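Local coordinates for thiol-disulfide isomerase and thioredoxins (Corynebacterium glutamicum, PDB 3LOR), which probably acts as a thioredoxin-like thiol-disulfide oxidoreductase or isomerase of the TlpA-like family, at residues L12-S24 / I89-P103. Numbering follows the deposited sequence.
Sequences LDVQEWVNHEGLS and IDEFGIKFPVAVDMP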
loop_
_atom_site.group_PDB
_atom_site.type_symbol
_atom_site.label_atom_id
_atom_site.label_comp_id
_atom_site.label_asym_id
_atom_site.label_seq_id
_atom_site.Cartn_x
_atom_site.Cartn_y
_atom_site.Cartn_z
ATOM N N LEU A 12 27.195 -10.150 -19.015
ATOM C CA LEU A 12 26.448 -9.107 -19.634
ATOM C C LEU A 12 27.090 -8.740 -20.945
ATOM O O LEU A 12 28.271 -8.644 -20.996
ATOM C CB LEU A 12 26.434 -7.914 -18.714
ATOM C CG LEU A 12 25.760 -8.121 -17.376
ATOM C CD1 LEU A 12 25.665 -6.903 -16.603
ATOM C CD2 LEU A 12 24.435 -8.698 -17.573
ATOM N N ASP A 13 26.320 -8.550 -22.005
ATOM C CA ASP A 13 26.857 -7.970 -23.215
ATOM C C ASP A 13 26.400 -6.536 -23.227
ATOM O O ASP A 13 25.253 -6.273 -23.374
ATOM C CB ASP A 13 26.371 -8.667 -24.483
ATOM C CG ASP A 13 26.683 -10.144 -24.545
ATOM O OD1 ASP A 13 27.738 -10.612 -24.167
ATOM O OD2 ASP A 13 25.825 -10.856 -25.023
ATOM N N VAL A 14 27.320 -5.610 -23.061
ATOM C CA VAL A 14 26.965 -4.219 -22.866
ATOM C C VAL A 14 27.420 -3.255 -23.945
ATOM O O VAL A 14 28.575 -3.168 -24.223
ATOM C CB VAL A 14 27.597 -3.761 -21.576
ATOM C CG1 VAL A 14 27.390 -2.345 -21.321
ATOM C CG2 VAL A 14 27.178 -4.613 -20.477
ATOM N N GLN A 15 26.510 -2.523 -24.559
ATOM C CA GLN A 15 26.916 -1.443 -25.433
ATOM C C GLN A 15 27.600 -0.294 -24.715
ATOM O O GLN A 15 28.616 0.160 -25.152
ATOM C CB GLN A 15 25.756 -0.951 -26.275
ATOM C CG GLN A 15 25.921 0.387 -26.931
ATOM C CD GLN A 15 24.738 0.783 -27.769
ATOM O OE1 GLN A 15 23.737 1.192 -27.271
ATOM N NE2 GLN A 15 24.865 0.664 -29.051
ATOM N N GLU A 16 27.044 0.172 -23.622
ATOM C CA GLU A 16 27.709 1.174 -22.827
ATOM C C GLU A 16 27.203 1.248 -21.402
ATOM O O GLU A 16 26.103 0.870 -21.135
ATOM C CB GLU A 16 27.554 2.535 -23.484
ATOM C CG GLU A 16 26.136 2.901 -23.733
ATOM C CD GLU A 16 25.974 4.166 -24.497
ATOM O OE1 GLU A 16 25.670 4.079 -25.692
ATOM O OE2 GLU A 16 26.124 5.244 -23.907
ATOM N N TRP A 17 28.022 1.767 -20.509
ATOM C CA TRP A 17 27.596 2.042 -19.166
ATOM C C TRP A 17 27.296 3.532 -19.016
ATOM O O TRP A 17 28.121 4.365 -19.133
ATOM C CB TRP A 17 28.634 1.601 -18.165
ATOM C CG TRP A 17 28.876 0.164 -18.001
ATOM C CD1 TRP A 17 29.728 -0.592 -18.703
ATOM C CD2 TRP A 17 28.299 -0.688 -17.032
ATOM N NE1 TRP A 17 29.715 -1.857 -18.260
ATOM C CE2 TRP A 17 28.844 -1.947 -17.219
ATOM C CE3 TRP A 17 27.360 -0.510 -16.034
ATOM C CZ2 TRP A 17 28.486 -3.015 -16.445
ATOM C CZ3 TRP A 17 27.024 -1.533 -15.289
ATOM C CH2 TRP A 17 27.566 -2.784 -15.490
ATOM N N VAL A 18 26.047 3.826 -18.829
ATOM C CA VAL A 18 25.509 5.154 -18.867
ATOM C C VAL A 18 25.854 6.160 -17.772
ATOM O O VAL A 18 25.960 7.318 -18.030
ATOM C CB VAL A 18 24.033 5.076 -19.134
ATOM C CG1 VAL A 18 23.320 6.076 -18.395
ATOM C CG2 VAL A 18 23.787 5.167 -20.601
ATOM N N ASN A 19 25.978 5.684 -16.554
ATOM C CA ASN A 19 26.107 6.492 -15.361
ATOM C C ASN A 19 27.223 6.116 -14.426
ATOM O O ASN A 19 27.188 6.461 -13.278
ATOM C CB ASN A 19 24.810 6.392 -14.587
ATOM C CG ASN A 19 24.570 5.003 -14.017
ATOM O OD1 ASN A 19 25.084 4.032 -14.488
ATOM N ND2 ASN A 19 23.785 4.938 -13.014
ATOM N N HIS A 20 28.136 5.295 -14.890
ATOM C CA HIS A 20 29.108 4.718 -14.019
ATOM C C HIS A 20 30.214 4.145 -14.825
ATOM O O HIS A 20 30.039 3.821 -15.945
ATOM C CB HIS A 20 28.439 3.591 -13.266
ATOM C CG HIS A 20 29.183 3.106 -12.074
ATOM N ND1 HIS A 20 30.145 2.137 -12.149
ATOM C CD2 HIS A 20 29.074 3.420 -10.770
ATOM C CE1 HIS A 20 30.613 1.892 -10.948
ATOM N NE2 HIS A 20 29.978 2.654 -10.093
ATOM N N GLU A 21 31.349 3.969 -14.206
ATOM C CA GLU A 21 32.393 3.207 -14.785
ATOM C C GLU A 21 31.897 1.799 -14.870
ATOM O O GLU A 21 31.157 1.364 -14.029
ATOM C CB GLU A 21 33.576 3.229 -13.857
ATOM C CG GLU A 21 34.719 2.432 -14.321
ATOM C CD GLU A 21 35.584 2.046 -13.190
ATOM O OE1 GLU A 21 35.021 1.675 -12.164
ATOM O OE2 GLU A 21 36.810 2.114 -13.301
ATOM N N GLY A 22 32.337 1.080 -15.874
ATOM C CA GLY A 22 31.922 -0.283 -16.062
ATOM C C GLY A 22 32.449 -1.253 -15.049
ATOM O O GLY A 22 33.488 -1.057 -14.493
ATOM N N LEU A 23 31.710 -2.316 -14.832
ATOM C CA LEU A 23 32.068 -3.323 -13.869
ATOM C C LEU A 23 32.433 -4.610 -14.541
ATOM O O LEU A 23 31.767 -5.039 -15.426
ATOM C CB LEU A 23 30.900 -3.590 -12.943
ATOM C CG LEU A 23 30.259 -2.468 -12.162
ATOM C CD1 LEU A 23 28.828 -2.773 -11.984
ATOM C CD2 LEU A 23 30.916 -2.406 -10.880
ATOM N N SER A 24 33.480 -5.239 -14.081
ATOM C CA SER A 24 33.831 -6.549 -14.541
ATOM C C SER A 24 33.305 -7.610 -13.625
ATOM O O SER A 24 32.925 -7.347 -12.518
ATOM C CB SER A 24 35.323 -6.685 -14.666
ATOM O OG SER A 24 35.935 -6.583 -13.422
ATOM N N ILE A 89 16.980 8.156 -15.627
ATOM C CA ILE A 89 17.775 7.885 -14.467
ATOM C C ILE A 89 17.800 9.064 -13.490
ATOM O O ILE A 89 17.701 8.886 -12.325
ATOM C CB ILE A 89 19.213 7.487 -14.880
ATOM C CG1 ILE A 89 19.262 6.022 -15.305
ATOM C CG2 ILE A 89 20.153 7.702 -13.777
ATOM C CD1 ILE A 89 20.468 5.630 -16.027
ATOM N N ASP A 90 17.945 10.259 -14.009
ATOM C CA ASP A 90 17.943 11.479 -13.237
ATOM C C ASP A 90 16.616 11.783 -12.565
ATOM O O ASP A 90 16.558 12.029 -11.408
ATOM C CB ASP A 90 18.329 12.595 -14.194
ATOM C CG ASP A 90 18.338 13.955 -13.561
ATOM O OD1 ASP A 90 18.842 14.120 -12.451
ATOM O OD2 ASP A 90 17.870 14.888 -14.218
ATOM N N GLU A 91 15.548 11.691 -13.328
ATOM C CA GLU A 91 14.203 11.902 -12.849
ATOM C C GLU A 91 13.799 10.931 -11.761
ATOM O O GLU A 91 13.164 11.296 -10.834
ATOM C CB GLU A 91 13.201 11.767 -13.988
ATOM C CG GLU A 91 13.218 12.824 -15.042
ATOM C CD GLU A 91 12.548 14.085 -14.647
ATOM O OE1 GLU A 91 12.111 14.812 -15.525
ATOM O OE2 GLU A 91 12.458 14.378 -13.474
ATOM N N PHE A 92 14.179 9.685 -11.886
ATOM C CA PHE A 92 13.810 8.704 -10.920
ATOM C C PHE A 92 14.829 8.501 -9.812
ATOM O O PHE A 92 14.663 7.700 -8.979
ATOM C CB PHE A 92 13.426 7.400 -11.629
ATOM C CG PHE A 92 12.134 7.467 -12.333
ATOM C CD1 PHE A 92 11.981 8.224 -13.450
ATOM C CD2 PHE A 92 11.056 6.783 -11.865
ATOM C CE1 PHE A 92 10.796 8.298 -14.074
ATOM C CE2 PHE A 92 9.867 6.864 -12.499
ATOM C CZ PHE A 92 9.739 7.622 -13.596
ATOM N N GLY A 93 15.906 9.241 -9.835
ATOM C CA GLY A 93 16.955 9.102 -8.862
ATOM C C GLY A 93 17.663 7.784 -8.754
ATOM O O GLY A 93 18.059 7.401 -7.708
ATOM N N ILE A 94 17.874 7.113 -9.862
ATOM C CA ILE A 94 18.536 5.825 -9.813
ATOM C C ILE A 94 20.019 6.032 -9.604
ATOM O O ILE A 94 20.657 6.709 -10.323
ATOM C CB ILE A 94 18.285 5.019 -11.087
ATOM C CG1 ILE A 94 16.837 4.575 -11.173
ATOM C CG2 ILE A 94 19.195 3.839 -11.174
ATOM C CD1 ILE A 94 16.376 4.420 -12.501
ATOM N N LYS A 95 20.552 5.472 -8.554
ATOM C CA LYS A 95 21.941 5.663 -8.269
ATOM C C LYS A 95 22.839 4.458 -8.503
ATOM O O LYS A 95 24.010 4.556 -8.378
ATOM C CB LYS A 95 22.089 6.194 -6.861
ATOM C CG LYS A 95 21.813 7.632 -6.778
ATOM C CD LYS A 95 21.648 8.027 -5.375
ATOM C CE LYS A 95 21.712 9.528 -5.201
ATOM N NZ LYS A 95 22.425 9.991 -3.961
ATOM N N PHE A 96 22.270 3.316 -8.806
ATOM C CA PHE A 96 23.031 2.142 -9.134
ATOM C C PHE A 96 23.512 2.155 -10.562
ATOM O O PHE A 96 22.987 2.814 -11.375
ATOM C CB PHE A 96 22.253 0.872 -8.784
ATOM C CG PHE A 96 20.930 0.742 -9.444
ATOM C CD1 PHE A 96 19.791 0.985 -8.763
ATOM C CD2 PHE A 96 20.823 0.332 -10.729
ATOM C CE1 PHE A 96 18.611 0.822 -9.350
ATOM C CE2 PHE A 96 19.630 0.191 -11.299
ATOM C CZ PHE A 96 18.538 0.430 -10.613
ATOM N N PRO A 97 24.515 1.395 -10.872
ATOM C CA PRO A 97 25.026 1.409 -12.231
ATOM C C PRO A 97 24.054 0.815 -13.264
ATOM O O PRO A 97 23.431 -0.180 -13.053
ATOM C CB PRO A 97 26.297 0.606 -12.126
ATOM C CG PRO A 97 26.496 0.368 -10.769
ATOM C CD PRO A 97 25.322 0.562 -10.005
ATOM N N VAL A 98 23.923 1.505 -14.366
ATOM C CA VAL A 98 23.017 1.131 -15.399
ATOM C C VAL A 98 23.761 0.883 -16.680
ATOM O O VAL A 98 24.516 1.686 -17.110
ATOM C CB VAL A 98 22.022 2.205 -15.636
ATOM C CG1 VAL A 98 21.113 1.825 -16.660
ATOM C CG2 VAL A 98 21.344 2.570 -14.407
ATOM N N ALA A 99 23.509 -0.247 -17.280
ATOM C CA ALA A 99 24.074 -0.577 -18.545
ATOM C C ALA A 99 23.012 -0.733 -19.588
ATOM O O ALA A 99 21.906 -1.076 -19.315
ATOM C CB ALA A 99 24.864 -1.802 -18.456
ATOM N N VAL A 100 23.398 -0.479 -20.805
ATOM C CA VAL A 100 22.576 -0.623 -21.956
ATOM C C VAL A 100 22.963 -1.944 -22.636
ATOM O O VAL A 100 24.078 -2.147 -22.985
ATOM C CB VAL A 100 22.863 0.553 -22.872
ATOM C CG1 VAL A 100 22.180 0.440 -24.183
ATOM C CG2 VAL A 100 22.541 1.834 -22.201
ATOM N N ASP A 101 22.002 -2.824 -22.798
ATOM C CA ASP A 101 22.153 -4.119 -23.429
ATOM C C ASP A 101 22.573 -3.934 -24.885
ATOM O O ASP A 101 22.029 -3.148 -25.576
ATOM C CB ASP A 101 20.817 -4.867 -23.286
ATOM C CG ASP A 101 20.878 -6.348 -23.659
ATOM O OD1 ASP A 101 21.904 -6.832 -24.068
ATOM O OD2 ASP A 101 19.852 -7.004 -23.581
HETATM N N MSE A 102 23.570 -4.654 -25.332
HETATM C CA MSE A 102 24.065 -4.498 -26.667
HETATM C C MSE A 102 23.053 -4.909 -27.686
HETATM O O MSE A 102 22.498 -5.965 -27.642
HETATM C CB MSE A 102 25.304 -5.339 -26.856
HETATM C CG MSE A 102 25.836 -5.345 -28.281
HETATM SE SE MSE A 102 26.731 -3.743 -28.651
HETATM C CE MSE A 102 28.236 -4.206 -27.738
ATOM N N PRO A 103 22.795 -4.013 -28.591
ATOM C CA PRO A 103 21.874 -4.271 -29.669
ATOM C C PRO A 103 22.467 -5.218 -30.695
ATOM O O PRO A 103 23.651 -5.260 -30.861
ATOM C CB PRO A 103 21.662 -2.901 -30.244
ATOM C CG PRO A 103 22.764 -2.197 -29.875
ATOM C CD PRO A 103 23.242 -2.636 -28.605
HETATM O O HOH W 1 22.897 7.709 -11.636
#
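Trp17 pairs with Ala99 and Val14 with Asp101, both as antiparallel non-hydrogen-bonded pairs, where 12-24 runs along strand 98-101; between them the chain turns a corner at Gln15, with Gln15 N giving to Val100 O and Val100 N to Glu16 O. Val18 N then reaches Val98 O, and beyond it the side chain of Asn19 takes over from the backbone. With CG set between the backbone N and the carbonyl carbon (chi1 68°), its amide comes up to the backbone of 96-98. OD1 accepts from Val98 N at 2.8 Å. ND2 gives to Phe96 O at 2.8 Å; that oxygen lies in the plane of the Asn19 amide, although ND2 stands above the carbonyl plane of Phe96. The two bonds, one to each end of the amide, fix its rotation, and a water links ND2 to Ile94 O. In this thioredoxin-type sheet, 14-17 is the outermost strand beside 98-101, which bonds on its other side to strand 65-71. Ala99 CB sits over one face of the Trp17 indole, 3.8 Å from the centroid of its six-membered ring, while Gly22 CA and Leu23 N cover the opposite face. Pro97 CG lies over the His20 ring, 4.0 Å from its centroid. Val18 divides its methyls: CG1 meets Ile89 CD1 of helix 82-91 at 3.7 Å, and CG2 meets Val100 CG2. At the far end, SE of Met102, a selenomethionine, packs 3.8 Å from Gln15 CB, and the Gln15 side chain crosses Pro103 at about a right angle.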